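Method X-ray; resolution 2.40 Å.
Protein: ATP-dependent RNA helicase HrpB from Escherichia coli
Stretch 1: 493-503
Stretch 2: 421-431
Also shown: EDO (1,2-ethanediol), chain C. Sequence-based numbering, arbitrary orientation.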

# COMPACT_ATOMS: atom_id res chain seq x y z
N PRO A 493 7.88 27.02 9.25
CA PRO A 493 6.66 26.56 9.94
C PRO A 493 5.59 25.95 9.01
O PRO A 493 4.90 25.02 9.41
CB PRO A 493 6.15 27.81 10.64
CG PRO A 493 6.75 28.95 9.86
CD PRO A 493 8.07 28.48 9.37
N LEU A 494 5.48 26.45 7.78
CA LEU A 494 4.59 25.83 6.78
C LEU A 494 4.98 24.38 6.47
O LEU A 494 4.13 23.48 6.40
CB LEU A 494 4.60 26.65 5.50
CG LEU A 494 3.96 28.04 5.62
CD1 LEU A 494 4.36 28.87 4.43
CD2 LEU A 494 2.45 27.91 5.69
N LEU A 495 6.27 24.15 6.26
CA LEU A 495 6.78 22.82 6.04
C LEU A 495 6.59 21.91 7.25
O LEU A 495 6.18 20.76 7.11
CB LEU A 495 8.26 22.86 5.70
CG LEU A 495 8.73 23.03 4.26
CD1 LEU A 495 10.21 22.65 4.20
CD2 LEU A 495 7.90 22.20 3.29
N ALA A 496 6.92 22.45 8.42
CA ALA A 496 6.81 21.72 9.69
C ALA A 496 5.45 21.05 9.85
O ALA A 496 5.39 19.92 10.32
CB ALA A 496 7.07 22.67 10.87
N GLY A 497 4.38 21.72 9.46
CA GLY A 497 3.04 21.17 9.58
C GLY A 497 2.82 19.97 8.67
O GLY A 497 2.37 18.91 9.12
N ALA A 498 3.16 20.12 7.39
CA ALA A 498 2.84 19.12 6.39
C ALA A 498 3.91 18.02 6.26
O ALA A 498 3.65 16.99 5.65
CB ALA A 498 2.62 19.79 5.04
N PHE A 499 5.09 18.25 6.81
CA PHE A 499 6.16 17.26 6.72
C PHE A 499 6.84 17.02 8.07
O PHE A 499 8.05 16.81 8.12
CB PHE A 499 7.20 17.70 5.70
CG PHE A 499 6.64 17.92 4.33
CD1 PHE A 499 6.14 19.16 3.96
CD2 PHE A 499 6.58 16.88 3.41
CE1 PHE A 499 5.62 19.35 2.69
CE2 PHE A 499 6.06 17.07 2.14
CZ PHE A 499 5.58 18.30 1.78
N ALA A 500 6.06 17.05 9.15
CA ALA A 500 6.61 16.88 10.50
C ALA A 500 7.39 15.56 10.67
O ALA A 500 8.41 15.52 11.36
CB ALA A 500 5.49 16.94 11.51
N ASP A 501 6.90 14.49 10.05
CA ASP A 501 7.55 13.19 10.09
C ASP A 501 8.87 13.18 9.31
O ASP A 501 9.62 12.20 9.38
CB ASP A 501 6.62 12.12 9.52
CG ASP A 501 6.09 12.49 8.14
OD1 ASP A 501 5.90 13.69 7.89
OD2 ASP A 501 5.87 11.61 7.30
N ARG A 502 9.13 14.24 8.56
CA ARG A 502 10.36 14.30 7.77
C ARG A 502 11.32 15.37 8.26
O ARG A 502 12.25 15.73 7.56
CB ARG A 502 10.03 14.51 6.30
CG ARG A 502 9.17 13.41 5.75
CD ARG A 502 8.85 13.61 4.30
NE ARG A 502 7.94 12.57 3.84
CZ ARG A 502 7.36 12.58 2.65
NH1 ARG A 502 7.57 13.59 1.81
NH2 ARG A 502 6.55 11.59 2.30
N ILE A 503 11.07 15.88 9.46
CA ILE A 503 12.07 16.64 10.21
C ILE A 503 13.29 15.77 10.46
O ILE A 503 13.16 14.64 10.93
CB ILE A 503 11.51 17.12 11.53
CG1 ILE A 503 10.44 18.20 11.28
CG2 ILE A 503 12.64 17.61 12.42
CD1 ILE A 503 9.67 18.61 12.51
C1 EDO C . 3.37 9.72 9.74
O1 EDO C . 2.46 9.10 8.87
C2 EDO C . 4.71 8.96 9.73
O2 EDO C . 5.32 8.97 8.42
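Stretch 2, residues 421-431: PRLAAMLVSAK

A helix that begins at 421 and covers most of stretch 2 packs against the C-terminal end of a second helix, whose last turns run from 493 to 498. The two axes approach to 8.6 Å, and their N-to-C directions differ by 135°, so the helices run in broadly opposing senses but cross obliquely. Stretch 1 leaves helical geometry at F499 (phi/psi -133/36), although F499 N still donates to L495 O at 2.8 Å, and a short 3-10 segment follows at 500-501. The helix of stretch 2 therefore meets both the final turns of its partner and the chain just beyond them. The backbones come nearest where A498 faces R422, with their CA atoms 5.1 Å apart; together the two stretches bury 505 Å².

This close approach is made across a small side chain. The CB of A498 points toward stretch 2 and lies 3.2 Å from R422 O and 4.0 Å from M426 CB. One turn earlier, L494 CB packs 3.8 Å from M426 CG, while L494 CD2 reaches A430 CB at 4.3 Å. With chi1 and chi2 both t, the M426 side chain extends and brings M426 SD within 4.0 Å of L495 CD2; chi3 is p. M426 SD also lies at the edge of the F499 ring, 4.5 Å from F499 CE1. L423 CD2 also meets the ring at its edge, 3.7 Å from F499 CZ, even though the CA-to-CB bond of L423 points away from stretch 1.

R422 has the largest area covered by the opposing stretch, and its guanidinium joins the helix end to the residues after it. R422 NE donates a weak hydrogen bond to A498 O at 3.4 Å, and R422 NH2 forms a salt bridge with D501 OD2 at 2.5 Å. Both acceptors lie near the guanidinium plane, which leaves a face free for R502. The two guanidinium groups stack with centres 3.8 Å apart and planes at 23°, placing R422 NH1 only 3.4 Å from R502 NH2. These are two donors of like charge and form no hydrogen bond with each other; the amino groups of R502 are satisfied elsewhere in the structure. D501 OD2 also accepts a hydrogen bond from O2 of the bound 1,2-ethanediol at 2.9 Å.

Toward the other end of the contact, a water donates to both S429 OG at 2.7 Å and L494 O at 2.8 Å, linking the two stretches. S429 OG in turn donates to M426 O at 2.8 Å within its own stretch.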

# COMPACT_ATOMS: atom_id res chain seq x y z
N PRO A 421 -2.24 15.97 -0.90
CA PRO A 421 -2.76 16.33 0.44
C PRO A 421 -1.75 17.02 1.36
O PRO A 421 -2.14 17.98 2.01
CB PRO A 421 -3.17 14.98 1.02
CG PRO A 421 -3.58 14.19 -0.19
CD PRO A 421 -2.61 14.60 -1.27
N ARG A 422 -0.51 16.55 1.42
CA ARG A 422 0.51 17.23 2.22
C ARG A 422 0.69 18.68 1.72
O ARG A 422 0.73 19.61 2.51
CB ARG A 422 1.84 16.45 2.17
CG ARG A 422 1.75 15.04 2.79
CD ARG A 422 3.04 14.17 2.58
NE ARG A 422 3.79 14.09 3.81
CZ ARG A 422 4.03 12.99 4.50
NH1 ARG A 422 3.63 11.81 4.08
NH2 ARG A 422 4.72 13.08 5.62
N LEU A 423 0.75 18.87 0.41
CA LEU A 423 0.91 20.21 -0.13
C LEU A 423 -0.35 21.07 0.07
O LEU A 423 -0.27 22.27 0.36
CB LEU A 423 1.28 20.14 -1.61
CG LEU A 423 2.62 19.44 -1.98
CD1 LEU A 423 2.97 19.63 -3.46
CD2 LEU A 423 3.79 19.89 -1.07
N ALA A 424 -1.52 20.46 -0.08
CA ALA A 424 -2.79 21.14 0.15
C ALA A 424 -2.90 21.59 1.60
O ALA A 424 -3.37 22.70 1.87
CB ALA A 424 -3.96 20.23 -0.21
N ALA A 425 -2.49 20.72 2.52
CA ALA A 425 -2.48 20.99 3.95
C ALA A 425 -1.61 22.22 4.25
O ALA A 425 -1.99 23.11 5.02
CB ALA A 425 -1.97 19.78 4.72
N MET A 426 -0.44 22.27 3.62
CA MET A 426 0.46 23.39 3.79
C MET A 426 -0.20 24.70 3.36
O MET A 426 -0.17 25.68 4.09
CB MET A 426 1.74 23.14 3.00
CG MET A 426 2.85 24.17 3.20
SD MET A 426 4.33 23.63 2.30
CE MET A 426 3.65 23.52 0.64
N LEU A 427 -0.81 24.70 2.18
CA LEU A 427 -1.45 25.88 1.65
C LEU A 427 -2.56 26.41 2.56
O LEU A 427 -2.62 27.60 2.86
CB LEU A 427 -2.01 25.59 0.26
CG LEU A 427 -0.92 25.61 -0.82
CD1 LEU A 427 -1.38 24.87 -2.07
CD2 LEU A 427 -0.53 27.05 -1.13
N VAL A 428 -3.41 25.49 3.02
CA VAL A 428 -4.58 25.80 3.83
C VAL A 428 -4.17 26.24 5.24
O VAL A 428 -4.90 26.94 5.92
CB VAL A 428 -5.56 24.56 3.86
CG1 VAL A 428 -6.68 24.71 4.86
CG2 VAL A 428 -6.19 24.35 2.49
N SER A 429 -2.98 25.85 5.68
CA SER A 429 -2.50 26.25 7.01
C SER A 429 -1.88 27.66 7.03
O SER A 429 -1.60 28.21 8.10
CB SER A 429 -1.47 25.22 7.53
OG SER A 429 -0.21 25.35 6.87
N ALA A 430 -1.67 28.25 5.85
CA ALA A 430 -1.20 29.62 5.77
C ALA A 430 -2.18 30.56 6.48
O ALA A 430 -3.38 30.50 6.23
CB ALA A 430 -1.00 30.03 4.31
N LYS A 431 -1.68 31.40 7.38
CA LYS A 431 -2.54 32.26 8.21
C LYS A 431 -2.79 33.62 7.59
O LYS A 431 -3.70 34.32 8.00
CB LYS A 431 -1.92 32.45 9.60
CG LYS A 431 -1.97 31.22 10.49
CD LYS A 431 -3.40 30.88 10.86
CE LYS A 431 -3.48 29.70 11.83
NZ LYS A 431 -4.88 29.43 12.27
O HOH W 1 1.57 23.35 7.47